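Local coordinates for protein Alpha/beta hydrolase (Enterobacter asburiae, PDB 6KMO) that probably hydrolyses carboxylic ester bonds, acting as an esterase or lipase of the alpha/beta hydrolase fold, at residues A[45-50]-A[235-240]; A[58-63]-A[112-117]; A[66-71]-A[121-126]. The protein carries 2 engineered substitutions. All blocks are in the same frame, centred on the assembly; numbering follows the deposited sequence.

Contact 1 of 3, residues A[45-50]-A[235-240]; sequences KPMEQM and KWFWDN
The indole of W236 lies flat against the short 3-10 turn 47-49. E48 CA stands over its five-membered ring, 3.9 Å from the centroid and 14° off the normal, a CH-pi contact. M47 O lies over the same face, toward the rim, and E48 CB meets W236 CB at 3.7 Å. From there the E48 chain bends at chi2 and carries its carboxylate away. M47 runs across the far end of the indole, CG 3.9 Å from W236 CZ3, and then turns at chi3 so that SD comes obliquely to F237, 4.0 Å from CZ: a Met-aromatic contact. M50 O closes on W236 CZ2 at 3.5 Å. The contact joins the loop between helices 30-41 and 52-63 to helix 231-241, which belongs to the excursion between strands 203-207 and 269-274; in the hormone-sensitive lipase family such N-terminal and inserted helices together form the cap. With CG anti to its backbone N (chi1 -174°), W236 directs its indole at the 47-49 turn. N240 ND2 lies 3.2 Å above the plane of the other W236 face and donates to W236 O at 2.9 Å. Farther out, A55 of helix 52-63 touches W236, while A55, L112 and M233 pack on M47.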
ATOM      1  N   LYS A  45     -20.431 -13.919 -25.062  1.00 24.86           N
ATOM      2  CA  LYS A  45     -21.541 -13.548 -24.218  1.00 23.67           C
ATOM      3  C   LYS A  45     -21.065 -13.298 -22.792  1.00 15.35           C
ATOM      4  O   LYS A  45     -19.937 -13.643 -22.420  1.00 17.91           O
ATOM      5  CB  LYS A  45     -22.612 -14.623 -24.252  1.00 23.42           C
ATOM      6  CG  LYS A  45     -22.193 -15.951 -23.685  1.00 20.41           C
ATOM      7  CD  LYS A  45     -23.302 -16.958 -23.929  1.00 22.93           C
ATOM      8  CE  LYS A  45     -22.911 -18.340 -23.522  1.00 27.31           C
ATOM      9  NZ  LYS A  45     -23.968 -19.315 -23.930  1.00 34.63           N
ATOM     10  N   PRO A  46     -21.903 -12.653 -21.991  1.00 14.32           N
ATOM     11  CA  PRO A  46     -21.540 -12.401 -20.593  1.00 13.39           C
ATOM     12  C   PRO A  46     -21.309 -13.702 -19.845  1.00 13.03           C
ATOM     13  O   PRO A  46     -21.982 -14.710 -20.076  1.00 11.53           O
ATOM     14  CB  PRO A  46     -22.752 -11.643 -20.044  1.00 16.25           C
ATOM     15  CG  PRO A  46     -23.442 -11.067 -21.255  1.00 21.45           C
ATOM     16  CD  PRO A  46     -23.216 -12.072 -22.336  1.00 17.47           C
ATOM     17  N   MET A  47     -20.348 -13.663 -18.911  1.00 10.92           N
ATOM     18  CA  MET A  47     -19.967 -14.873 -18.191  1.00 11.95           C
ATOM     19  C   MET A  47     -21.162 -15.511 -17.490  1.00  9.34           C
ATOM     20  O   MET A  47     -21.266 -16.739 -17.440  1.00 10.50           O
ATOM     21  CB  MET A  47     -18.859 -14.581 -17.177  1.00 10.47           C
ATOM     22  CG  MET A  47     -18.455 -15.833 -16.364  1.00 10.01           C
ATOM     23  SD  MET A  47     -17.012 -15.611 -15.230  1.00  6.47           S
ATOM     24  CE  MET A  47     -15.702 -15.653 -16.453  1.00 20.57           C
ATOM     25  N   GLU A  48     -22.064 -14.696 -16.930  1.00  9.48           N
ATOM     26  CA  GLU A  48     -23.193 -15.248 -16.191  1.00  9.89           C
ATOM     27  C   GLU A  48     -24.157 -16.029 -17.072  1.00 10.61           C
ATOM     28  O   GLU A  48     -25.054 -16.693 -16.532  1.00 12.41           O
ATOM     29  CB  GLU A  48     -23.915 -14.161 -15.394  1.00 12.00           C
ATOM     30  CG  GLU A  48     -24.694 -13.130 -16.211  1.00 10.64           C
ATOM     31  CD  GLU A  48     -23.883 -11.949 -16.731  1.00 12.04           C
ATOM     32  OE1 GLU A  48     -22.640 -11.932 -16.560  1.00 11.16           O
ATOM     33  OE2 GLU A  48     -24.493 -11.023 -17.303  1.00 12.95           O
ATOM     34  N   GLN A  49     -24.002 -15.975 -18.391  1.00 11.84           N
ATOM     35  CA  GLN A  49     -24.792 -16.788 -19.313  1.00 13.26           C
ATOM     36  C   GLN A  49     -24.077 -18.067 -19.727  1.00 13.41           C
ATOM     37  O   GLN A  49     -24.623 -18.849 -20.521  1.00 14.58           O
ATOM     38  CB  GLN A  49     -25.152 -15.967 -20.553  1.00 13.91           C
ATOM     39  CG  GLN A  49     -26.081 -14.807 -20.253  1.00 13.02           C
ATOM     40  CD  GLN A  49     -26.357 -13.949 -21.468  1.00 18.71           C
ATOM     41  OE1 GLN A  49     -26.183 -14.385 -22.610  1.00 21.79           O
ATOM     42  NE2 GLN A  49     -26.760 -12.718 -21.227  1.00 19.00           N
ATOM     43  N   MET A  50     -22.874 -18.307 -19.208  1.00 11.44           N
ATOM     44  CA  MET A  50     -22.097 -19.488 -19.556  1.00 12.15           C
ATOM     45  C   MET A  50     -22.387 -20.629 -18.586  1.00 10.84           C
ATOM     46  O   MET A  50     -22.881 -20.430 -17.473  1.00 12.51           O
ATOM     47  CB  MET A  50     -20.599 -19.166 -19.484  1.00 11.27           C
ATOM     48  CG  MET A  50     -20.097 -18.177 -20.513  1.00 11.70           C
ATOM     49  SD  MET A  50     -18.297 -17.810 -20.340  1.00  5.61           S
ATOM     50  CE  MET A  50     -18.154 -16.527 -21.577  1.00 20.05           C
ATOM     51  N   LYS A 235     -23.386 -11.392  -8.767  1.00  7.92           N
ATOM     52  CA  LYS A 235     -24.665 -11.996  -8.408  1.00  7.09           C
ATOM     53  C   LYS A 235     -24.700 -13.470  -8.789  1.00  8.24           C
ATOM     54  O   LYS A 235     -25.210 -14.307  -8.026  1.00  8.65           O
ATOM     55  CB  LYS A 235     -25.812 -11.241  -9.079  1.00  7.74           C
ATOM     56  CG  LYS A 235     -26.068  -9.868  -8.493  1.00  9.60           C
ATOM     57  CD  LYS A 235     -27.183  -9.138  -9.244  1.00 12.27           C
ATOM     58  CE  LYS A 235     -27.480  -7.809  -8.601  1.00 16.55           C
ATOM     59  NZ  LYS A 235     -28.571  -7.068  -9.325  1.00 25.39           N
ATOM     60  N   TRP A 236     -24.140 -13.806  -9.955  1.00  6.57           N
ATOM     61  CA  TRP A 236     -24.081 -15.190 -10.416  1.00  6.74           C
ATOM     62  C   TRP A 236     -23.192 -16.032  -9.507  1.00  8.04           C
ATOM     63  O   TRP A 236     -23.520 -17.178  -9.171  1.00  7.92           O
ATOM     64  CB  TRP A 236     -23.572 -15.215 -11.858  1.00  7.85           C
ATOM     65  CG  TRP A 236     -23.588 -16.536 -12.537  1.00  8.15           C
ATOM     66  CD1 TRP A 236     -24.681 -17.288 -12.855  1.00  8.64           C
ATOM     67  CD2 TRP A 236     -22.457 -17.256 -13.033  1.00  8.19           C
ATOM     68  NE1 TRP A 236     -24.300 -18.432 -13.497  1.00  9.49           N
ATOM     69  CE2 TRP A 236     -22.934 -18.438 -13.623  1.00  8.41           C
ATOM     70  CE3 TRP A 236     -21.076 -17.016 -13.031  1.00 10.17           C
ATOM     71  CZ2 TRP A 236     -22.098 -19.370 -14.210  1.00  9.08           C
ATOM     72  CZ3 TRP A 236     -20.251 -17.956 -13.608  1.00 10.90           C
ATOM     73  CH2 TRP A 236     -20.763 -19.110 -14.191  1.00 10.30           C
ATOM     74  N   PHE A 237     -22.034 -15.503  -9.139  1.00  7.16           N
ATOM     75  CA  PHE A 237     -21.147 -16.227  -8.237  1.00  6.12           C
ATOM     76  C   PHE A 237     -21.845 -16.522  -6.917  1.00  6.97           C
ATOM     77  O   PHE A 237     -21.865 -17.669  -6.451  1.00  6.83           O
ATOM     78  CB  PHE A 237     -19.879 -15.406  -7.998  1.00  6.94           C
ATOM     79  CG  PHE A 237     -18.962 -15.249  -9.201  1.00  6.91           C
ATOM     80  CD1 PHE A 237     -18.794 -16.250 -10.149  1.00  7.31           C
ATOM     81  CD2 PHE A 237     -18.217 -14.086  -9.339  1.00  6.54           C
ATOM     82  CE1 PHE A 237     -17.930 -16.085 -11.216  1.00  7.61           C
ATOM     83  CE2 PHE A 237     -17.333 -13.918 -10.398  1.00  7.01           C
ATOM     84  CZ  PHE A 237     -17.192 -14.918 -11.337  1.00  8.12           C
ATOM     85  N   TRP A 238     -22.444 -15.500  -6.305  1.00  6.78           N
ATOM     86  CA  TRP A 238     -23.180 -15.704  -5.064  1.00  6.45           C
ATOM     87  C   TRP A 238     -24.308 -16.714  -5.245  1.00  6.27           C
ATOM     88  O   TRP A 238     -24.550 -17.544  -4.362  1.00  7.45           O
ATOM     89  CB  TRP A 238     -23.702 -14.366  -4.545  1.00  6.65           C
ATOM     90  CG  TRP A 238     -22.767 -13.639  -3.653  1.00  6.43           C
ATOM     91  CD1 TRP A 238     -22.049 -12.513  -3.947  1.00  7.35           C
ATOM     92  CD2 TRP A 238     -22.443 -13.985  -2.302  1.00  5.79           C
ATOM     93  NE1 TRP A 238     -21.286 -12.143  -2.853  1.00  7.56           N
ATOM     94  CE2 TRP A 238     -21.524 -13.020  -1.829  1.00  6.23           C
ATOM     95  CE3 TRP A 238     -22.844 -15.016  -1.447  1.00  8.00           C
ATOM     96  CZ2 TRP A 238     -21.003 -13.059  -0.538  1.00  6.71           C
ATOM     97  CZ3 TRP A 238     -22.319 -15.054  -0.159  1.00  8.47           C
ATOM     98  CH2 TRP A 238     -21.408 -14.078   0.281  1.00  7.97           C
ATOM     99  N   ASP A 239     -25.025 -16.649  -6.378  1.00  6.85           N
ATOM    100  CA  ASP A 239     -26.149 -17.553  -6.583  1.00  7.88           C
ATOM    101  C   ASP A 239     -25.688 -19.002  -6.697  1.00  7.75           C
ATOM    102  O   ASP A 239     -26.383 -19.912  -6.244  1.00  8.68           O
ATOM    103  CB  ASP A 239     -26.936 -17.164  -7.833  1.00  7.96           C
ATOM    104  CG  ASP A 239     -27.792 -15.916  -7.649  1.00 11.07           C
ATOM    105  OD1 ASP A 239     -27.986 -15.438  -6.511  1.00 10.25           O
ATOM    106  OD2 ASP A 239     -28.291 -15.404  -8.673  1.00 11.42           O
ATOM    107  N   ASN A 240     -24.532 -19.239  -7.322  1.00  8.02           N
ATOM    108  CA  ASN A 240     -23.996 -20.592  -7.398  1.00  6.84           C
ATOM    109  C   ASN A 240     -23.488 -21.075  -6.049  1.00  7.26           C
ATOM    110  O   ASN A 240     -23.512 -22.281  -5.777  1.00  8.59           O
ATOM    111  CB  ASN A 240     -22.873 -20.640  -8.440  1.00  8.77           C
ATOM    112  CG  ASN A 240     -23.392 -20.791  -9.855  1.00 10.81           C
ATOM    113  OD1 ASN A 240     -23.733 -21.894 -10.288  1.00 12.57           O
ATOM    114  ND2 ASN A 240     -23.479 -19.683 -10.580  1.00 10.15           N
TER

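Contact 2 of 3, residues A[58-63]-A[112-117]; sequences VLIGAQ and LGDFPT
T117 and L59 cross at about a right angle, and the methyl of T117 packs into the centre of the contact. Its CG2 sits 3.9 Å from L59 CG and 3.8 Å from I60 CA, pressed against the side of helix 52-63. L59 points at the other segment with CG anti to its backbone N (chi1 -178°); chi1 and chi2 together bring CD2 alongside the chain at G113, 3.9 Å from G113 N, and beside L112 CB. G113 is extended at positive phi, where a CB would press on the carbonyl O of L112. Q63, one turn beyond L59, also crosses T117 at about a right angle. Its chain folds at chi2 (-61°), so that CG passes over T117 CB and the amide turns its NE2 to T117 O at 2.9 Å. The donor approaches in the carbonyl plane, and the acceptor lies close to the amide plane. The hydroxyl of T117 is turned the other way, into the crowded position between N and C, toward D114. D114 is the N-cap of helix 115-129, its OD1 accepting from T117 N at 2.8 Å nearly along the C-O axis; T117 OG1 lies 2.7 Å from the same OD1. This turn follows the HGGGW sequence, a signature of hormone-sensitive-lipase-like esterases in which the glycines usually shape the oxyanion hole. The buried Q63 amide has further partners: NE2 also donates to L311 O, and OE1 accepts from N313 N. With three bonds its rotation is fixed, and one side chain ties helix 52-63 both to the start of helix 115-129 and to the loop after strand 305-306, while the D114 carboxylate would favourably meet the positive end of the helix dipole.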
ATOM      1  N   VAL A  58     -12.551 -19.613 -19.394  1.00  9.75           N
ATOM      2  CA  VAL A  58     -12.158 -18.223 -19.613  1.00  9.92           C
ATOM      3  C   VAL A  58     -10.976 -17.862 -18.726  1.00 10.01           C
ATOM      4  O   VAL A  58      -9.973 -17.311 -19.183  1.00 11.21           O
ATOM      5  CB  VAL A  58     -13.346 -17.273 -19.383  1.00 12.73           C
ATOM      6  CG1 VAL A  58     -12.896 -15.823 -19.476  1.00 12.74           C
ATOM      7  CG2 VAL A  58     -14.453 -17.555 -20.393  1.00 17.10           C
ATOM      8  N   LEU A  59     -11.077 -18.161 -17.431  1.00  9.47           N
ATOM      9  CA  LEU A  59      -9.978 -17.814 -16.535  1.00  9.61           C
ATOM     10  C   LEU A  59      -8.764 -18.693 -16.800  1.00  8.48           C
ATOM     11  O   LEU A  59      -7.627 -18.207 -16.776  1.00  8.68           O
ATOM     12  CB  LEU A  59     -10.428 -17.909 -15.077  1.00  8.80           C
ATOM     13  CG  LEU A  59      -9.370 -17.521 -14.058  1.00  9.33           C
ATOM     14  CD1 LEU A  59      -8.944 -16.068 -14.192  1.00 10.04           C
ATOM     15  CD2 LEU A  59      -9.877 -17.815 -12.648  1.00 12.15           C
ATOM     16  N   ILE A  60      -8.981 -19.979 -17.069  1.00  7.98           N
ATOM     17  CA  ILE A  60      -7.860 -20.855 -17.394  1.00  8.55           C
ATOM     18  C   ILE A  60      -7.057 -20.277 -18.557  1.00  9.67           C
ATOM     19  O   ILE A  60      -5.830 -20.171 -18.492  1.00  9.81           O
ATOM     20  CB  ILE A  60      -8.353 -22.281 -17.673  1.00  9.10           C
ATOM     21  CG1 ILE A  60      -8.908 -22.910 -16.384  1.00  8.65           C
ATOM     22  CG2 ILE A  60      -7.229 -23.131 -18.282  1.00  9.38           C
ATOM     23  CD1 ILE A  60      -9.682 -24.209 -16.604  1.00 12.62           C
ATOM     24  N   GLY A  61      -7.738 -19.884 -19.630  1.00  9.29           N
ATOM     25  CA  GLY A  61      -7.031 -19.374 -20.801  1.00 11.05           C
ATOM     26  C   GLY A  61      -6.373 -18.024 -20.578  1.00 11.32           C
ATOM     27  O   GLY A  61      -5.291 -17.758 -21.102  1.00 12.57           O
ATOM     28  N   ALA A  62      -7.021 -17.148 -19.809  1.00 10.23           N
ATOM     29  CA  ALA A  62      -6.419 -15.862 -19.510  1.00 10.64           C
ATOM     30  C   ALA A  62      -5.093 -16.036 -18.792  1.00  9.11           C
ATOM     31  O   ALA A  62      -4.173 -15.227 -18.983  1.00 11.19           O
ATOM     32  CB  ALA A  62      -7.364 -15.040 -18.639  1.00 12.76           C
ATOM     33  N   GLN A  63      -4.969 -17.079 -17.978  1.00  7.63           N
ATOM     34  CA  GLN A  63      -3.813 -17.271 -17.121  1.00  8.22           C
ATOM     35  C   GLN A  63      -2.765 -18.186 -17.735  1.00 11.65           C
ATOM     36  O   GLN A  63      -1.603 -18.161 -17.310  1.00 12.19           O
ATOM     37  CB  GLN A  63      -4.268 -17.864 -15.775  1.00  8.88           C
ATOM     38  CG  GLN A  63      -5.200 -16.962 -14.985  1.00  7.21           C
ATOM     39  CD  GLN A  63      -4.557 -15.660 -14.635  1.00  6.94           C
ATOM     40  OE1 GLN A  63      -4.487 -14.734 -15.438  1.00  7.72           O
ATOM     41  NE2 GLN A  63      -4.030 -15.590 -13.428  1.00  7.26           N
ATOM     42  N   LEU A 112     -15.010 -20.439 -10.332  1.00  8.07           N
ATOM     43  CA  LEU A 112     -13.778 -20.457 -11.114  1.00  7.59           C
ATOM     44  C   LEU A 112     -12.561 -20.648 -10.223  1.00  7.69           C
ATOM     45  O   LEU A 112     -12.629 -20.583  -8.997  1.00  7.66           O
ATOM     46  CB  LEU A 112     -13.599 -19.137 -11.880  1.00  9.25           C
ATOM     47  CG  LEU A 112     -14.821 -18.443 -12.464  1.00  9.99           C
ATOM     48  CD1 LEU A 112     -14.379 -17.125 -13.105  1.00 14.47           C
ATOM     49  CD2 LEU A 112     -15.518 -19.336 -13.468  1.00 13.98           C
ATOM     50  N   GLY A 113     -11.428 -20.855 -10.864  1.00  7.02           N
ATOM     51  CA  GLY A 113     -10.161 -20.862 -10.176  1.00  7.68           C
ATOM     52  C   GLY A 113      -9.718 -22.243  -9.738  1.00  8.39           C
ATOM     53  O   GLY A 113     -10.490 -23.196  -9.673  1.00  8.47           O
ATOM     54  N   ASP A 114      -8.427 -22.321  -9.422  1.00  7.32           N
ATOM     55  CA  ASP A 114      -7.696 -23.547  -9.127  1.00  6.79           C
ATOM     56  C   ASP A 114      -6.249 -23.139  -8.866  1.00  6.77           C
ATOM     57  O   ASP A 114      -5.929 -21.945  -8.790  1.00  6.88           O
ATOM     58  CB  ASP A 114      -7.823 -24.555 -10.266  1.00  8.53           C
ATOM     59  CG  ASP A 114      -7.272 -24.058 -11.574  1.00 10.00           C
ATOM     60  OD1 ASP A 114      -6.535 -23.055 -11.594  1.00  8.44           O
ATOM     61  OD2 ASP A 114      -7.536 -24.716 -12.621  1.00 13.75           O
ATOM     62  N   PHE A 115      -5.372 -24.120  -8.700  1.00  7.35           N
ATOM     63  CA  PHE A 115      -3.967 -23.795  -8.478  1.00  6.87           C
ATOM     64  C   PHE A 115      -3.297 -23.219  -9.722  1.00  7.05           C
ATOM     65  O   PHE A 115      -2.684 -22.142  -9.622  1.00  6.77           O
ATOM     66  CB  PHE A 115      -3.198 -24.975  -7.873  1.00  7.97           C
ATOM     67  CG  PHE A 115      -1.719 -24.692  -7.726  1.00  7.55           C
ATOM     68  CD1 PHE A 115      -1.240 -23.908  -6.684  1.00  8.41           C
ATOM     69  CD2 PHE A 115      -0.811 -25.174  -8.658  1.00  8.52           C
ATOM     70  CE1 PHE A 115       0.103 -23.622  -6.567  1.00  8.73           C
ATOM     71  CE2 PHE A 115       0.542 -24.885  -8.544  1.00  9.57           C
ATOM     72  CZ  PHE A 115       1.000 -24.129  -7.494  1.00  9.30           C
ATOM     73  N   PRO A 116      -3.346 -23.856 -10.903  1.00  8.47           N
ATOM     74  CA  PRO A 116      -2.604 -23.281 -12.043  1.00  7.72           C
ATOM     75  C   PRO A 116      -2.981 -21.839 -12.344  1.00  6.66           C
ATOM     76  O   PRO A 116      -2.095 -21.024 -12.626  1.00  8.38           O
ATOM     77  CB  PRO A 116      -2.916 -24.250 -13.200  1.00 10.59           C
ATOM     78  CG  PRO A 116      -3.213 -25.533 -12.518  1.00 12.42           C
ATOM     79  CD  PRO A 116      -3.928 -25.167 -11.227  1.00  9.34           C
ATOM     80  N   THR A 117      -4.269 -21.494 -12.289  1.00  6.56           N
ATOM     81  CA  THR A 117      -4.648 -20.114 -12.553  1.00  7.23           C
ATOM     82  C   THR A 117      -4.013 -19.144 -11.557  1.00  7.61           C
ATOM     83  O   THR A 117      -3.740 -17.982 -11.904  1.00  8.57           O
ATOM     84  CB  THR A 117      -6.171 -19.901 -12.517  1.00  6.38           C
ATOM     85  OG1 THR A 117      -6.723 -20.353 -11.280  1.00  6.86           O
ATOM     86  CG2 THR A 117      -6.879 -20.563 -13.695  1.00  9.02           C
TER
HETATM   87  O   HOH W   1      -1.833 -21.102 -15.847  1.00 28.80           O

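Contact 3 of 3, residues A[66-71]-A[121-126]; sequences AKLPPA and LIRDLV
R123 reaches out from helix 115-129 and is sandwiched by the loop that leads to strand 71-80. Its side chain leaves the helix with CG anti to the carbonyl carbon (chi1 -72°), and the extended run from CG to NE carries the guanidinium out between L68 and A71. L68 CD1 lies 3.8 Å above one face, and A71 CB covers the opposite face. The same A71 methyl rests on the aliphatic stem, 3.8 Å from R123 CG. P69 CG packs 3.9 Å from R123 CB and 3.4 Å from D124 OD1, P69 and D124 crossing at about a right angle; OD2 of D124 forms a salt bridge with R120. The one direct hydrogen bond between the two segments is at the guanidinium edge: R123 NH1 donates to P69 O at 2.8 Å. The acceptor is almost exactly in the guanidinium plane, although the donor stands 32° out of the carbonyl plane. Next along the loop, P70 O accepts from R127 of the same helix. Past this edge the contact loosens into solvent. One water joins R123 NH1 (3.0 Å) to A71 O, and a second, 2.8 Å from A71 O, is held only weakly by R123 NH2. The inner side of the helix faces the central beta sheet instead, where I122 and V126 pack on V90 and A133. The loop thus lies on the outer flank of helix 115-129 just as it enters an outermost strand of the sheet. R123 NH2 also forms a salt bridge with E119 of the same helix, which would partly offset the charge, while the guanidinium edge binds P69 O directly and A71 O through water.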
ATOM      1  N   ALA A  66       1.871 -18.195 -18.823  1.00 11.63           N
ATOM      2  CA  ALA A  66       2.576 -17.090 -18.204  1.00 11.74           C
ATOM      3  C   ALA A  66       3.945 -17.547 -17.717  1.00 11.56           C
ATOM      4  O   ALA A  66       4.134 -18.692 -17.309  1.00 14.21           O
ATOM      5  CB  ALA A  66       1.767 -16.575 -17.014  1.00 14.48           C
ATOM      6  N   LYS A  67       4.903 -16.620 -17.763  1.00 14.93           N
ATOM      7  CA  LYS A  67       6.204 -16.858 -17.159  1.00 18.04           C
ATOM      8  C   LYS A  67       6.051 -16.934 -15.645  1.00 14.57           C
ATOM      9  O   LYS A  67       5.450 -16.047 -15.028  1.00 18.26           O
ATOM     10  CB  LYS A  67       7.141 -15.706 -17.532  1.00 23.90           C
ATOM     11  CG  LYS A  67       8.511 -15.753 -16.857  1.00 38.60           C
ATOM     12  CD  LYS A  67       9.169 -14.363 -16.815  1.00 46.29           C
ATOM     13  CE  LYS A  67      10.697 -14.436 -16.879  1.00 52.86           C
ATOM     14  NZ  LYS A  67      11.319 -13.210 -17.470  1.00 52.53           N
ATOM     15  N   LEU A  68       6.581 -18.001 -15.049  1.00 14.33           N
ATOM     16  CA  LEU A  68       6.513 -18.176 -13.603  1.00 14.29           C
ATOM     17  C   LEU A  68       7.857 -17.854 -12.986  1.00 15.41           C
ATOM     18  O   LEU A  68       8.893 -18.338 -13.473  1.00 18.25           O
ATOM     19  CB  LEU A  68       6.139 -19.608 -13.268  1.00 12.94           C
ATOM     20  CG  LEU A  68       4.758 -20.062 -13.746  1.00 13.17           C
ATOM     21  CD1 LEU A  68       4.473 -21.463 -13.301  1.00 14.29           C
ATOM     22  CD2 LEU A  68       3.666 -19.113 -13.236  1.00 15.80           C
ATOM     23  N   PRO A  69       7.899 -17.054 -11.925  1.00 10.59           N
ATOM     24  CA  PRO A  69       9.172 -16.815 -11.254  1.00 11.46           C
ATOM     25  C   PRO A  69       9.611 -18.050 -10.503  1.00 11.82           C
ATOM     26  O   PRO A  69       8.780 -18.886 -10.104  1.00 10.57           O
ATOM     27  CB  PRO A  69       8.848 -15.653 -10.296  1.00 12.91           C
ATOM     28  CG  PRO A  69       7.421 -15.870  -9.963  1.00 12.18           C
ATOM     29  CD  PRO A  69       6.770 -16.410 -11.226  1.00 12.17           C
ATOM     30  N   PRO A  70      10.913 -18.226 -10.285  1.00 11.60           N
ATOM     31  CA  PRO A  70      11.395 -19.461  -9.663  1.00 11.31           C
ATOM     32  C   PRO A  70      10.807 -19.709  -8.276  1.00 11.05           C
ATOM     33  O   PRO A  70      10.752 -18.811  -7.432  1.00 11.75           O
ATOM     34  CB  PRO A  70      12.913 -19.245  -9.594  1.00 15.07           C
ATOM     35  CG  PRO A  70      13.194 -18.292 -10.708  1.00 16.84           C
ATOM     36  CD  PRO A  70      12.015 -17.375 -10.759  1.00 13.49           C
ATOM     37  N   ALA A  71      10.411 -20.958  -8.046  1.00  9.69           N
ATOM     38  CA  ALA A  71       9.889 -21.431  -6.771  1.00  9.14           C
ATOM     39  C   ALA A  71       9.846 -22.950  -6.827  1.00 11.20           C
ATOM     40  O   ALA A  71       9.931 -23.545  -7.907  1.00 15.42           O
ATOM     41  CB  ALA A  71       8.480 -20.886  -6.507  1.00  9.29           C
ATOM     42  N   LEU A 121       0.657 -15.697  -9.007  1.00  6.55           N
ATOM     43  CA  LEU A 121       0.382 -14.889  -7.825  1.00  6.38           C
ATOM     44  C   LEU A 121       0.929 -15.549  -6.570  1.00  6.00           C
ATOM     45  O   LEU A 121       1.560 -14.892  -5.739  1.00  6.36           O
ATOM     46  CB  LEU A 121      -1.129 -14.673  -7.704  1.00  6.48           C
ATOM     47  CG  LEU A 121      -1.661 -14.092  -6.392  1.00  6.42           C
ATOM     48  CD1 LEU A 121      -1.036 -12.731  -6.067  1.00  7.17           C
ATOM     49  CD2 LEU A 121      -3.188 -13.973  -6.451  1.00  7.10           C
ATOM     50  N   ILE A 122       0.670 -16.847  -6.399  1.00  5.97           N
ATOM     51  CA  ILE A 122       1.149 -17.538  -5.207  1.00  6.00           C
ATOM     52  C   ILE A 122       2.667 -17.487  -5.143  1.00  5.76           C
ATOM     53  O   ILE A 122       3.248 -17.203  -4.093  1.00  6.88           O
ATOM     54  CB  ILE A 122       0.624 -18.982  -5.167  1.00  6.55           C
ATOM     55  CG1 ILE A 122      -0.894 -18.988  -5.025  1.00  7.00           C
ATOM     56  CG2 ILE A 122       1.271 -19.734  -4.021  1.00  6.59           C
ATOM     57  CD1 ILE A 122      -1.522 -20.306  -5.385  1.00  6.79           C
ATOM     58  N   ARG A 123       3.328 -17.782  -6.258  1.00  7.07           N
ATOM     59  CA  ARG A 123       4.785 -17.734  -6.271  1.00  6.74           C
ATOM     60  C   ARG A 123       5.297 -16.338  -5.937  1.00  6.84           C
ATOM     61  O   ARG A 123       6.292 -16.193  -5.211  1.00  7.20           O
ATOM     62  CB  ARG A 123       5.325 -18.192  -7.631  1.00  7.49           C
ATOM     63  CG  ARG A 123       5.195 -19.690  -7.893  1.00  8.45           C
ATOM     64  CD  ARG A 123       5.704 -20.006  -9.281  1.00 10.27           C
ATOM     65  NE  ARG A 123       5.678 -21.425  -9.606  1.00  9.09           N
ATOM     66  CZ  ARG A 123       6.687 -22.096 -10.165  1.00 10.71           C
ATOM     67  NH1 ARG A 123       7.846 -21.510 -10.416  1.00 11.98           N
ATOM     68  NH2 ARG A 123       6.520 -23.381 -10.444  1.00 12.10           N
ATOM     69  N   ASP A 124       4.646 -15.294  -6.454  1.00  6.49           N
ATOM     70  CA  ASP A 124       5.077 -13.935  -6.137  1.00  7.27           C
ATOM     71  C   ASP A 124       4.998 -13.676  -4.633  1.00  5.96           C
ATOM     72  O   ASP A 124       5.887 -13.040  -4.054  1.00  8.13           O
ATOM     73  CB  ASP A 124       4.204 -12.909  -6.868  1.00  7.52           C
ATOM     74  CG  ASP A 124       4.516 -12.770  -8.332  1.00  9.23           C
ATOM     75  OD1 ASP A 124       5.570 -13.254  -8.812  1.00  8.60           O
ATOM     76  OD2 ASP A 124       3.679 -12.154  -9.035  1.00  8.58           O
ATOM     77  N   LEU A 125       3.929 -14.137  -3.985  1.00  6.39           N
ATOM     78  CA  LEU A 125       3.770 -13.899  -2.554  1.00  6.26           C
ATOM     79  C   LEU A 125       4.768 -14.709  -1.735  1.00  7.12           C
ATOM     80  O   LEU A 125       5.274 -14.231  -0.716  1.00  7.05           O
ATOM     81  CB  LEU A 125       2.336 -14.240  -2.136  1.00  6.70           C
ATOM     82  CG  LEU A 125       1.233 -13.298  -2.658  1.00  7.82           C
ATOM     83  CD1 LEU A 125      -0.119 -13.976  -2.532  1.00  8.77           C
ATOM     84  CD2 LEU A 125       1.264 -11.957  -1.942  1.00  8.64           C
ATOM     85  N   VAL A 126       5.040 -15.941  -2.157  1.00  6.13           N
ATOM     86  CA  VAL A 126       6.059 -16.761  -1.508  1.00  6.29           C
ATOM     87  C   VAL A 126       7.420 -16.093  -1.613  1.00  6.67           C
ATOM     88  O   VAL A 126       8.153 -15.986  -0.628  1.00  8.06           O
ATOM     89  CB  VAL A 126       6.050 -18.159  -2.147  1.00  6.39           C
ATOM     90  CG1 VAL A 126       7.313 -18.945  -1.750  1.00  8.67           C
ATOM     91  CG2 VAL A 126       4.796 -18.906  -1.745  1.00  7.18           C
TER
HETATM   92  O   HOH W   2      10.579 -22.735 -10.934  1.00 26.23           O
HETATM   93  O   HOH W   3       9.376 -25.192 -10.073  1.00 34.77           O

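How the contacts relate
Contacts 1 and 2 adjoin through packing alone: the 45-50 loop lies against helix 52-63 through M50–V58 and M47–V58, while L112 meets M47 and F237, its CD1 3.7 Å from M47 SD. Contacts 2 and 3 share helix 115-129, with F115 packing on I122; their segments alternate along the chain, and both nest within the loop closed by contact 1. Contacts 1 and 3 stay apart, nearest atoms about 15 Å. Contact 3 is a surface contact, whereas the other two are partly buried. The chemistry shifts accordingly: aromatic and sulfur packing in the presumed cap, an aliphatic core with a buried glutamine amide in contact 2, and a hydrated arginine in contact 3.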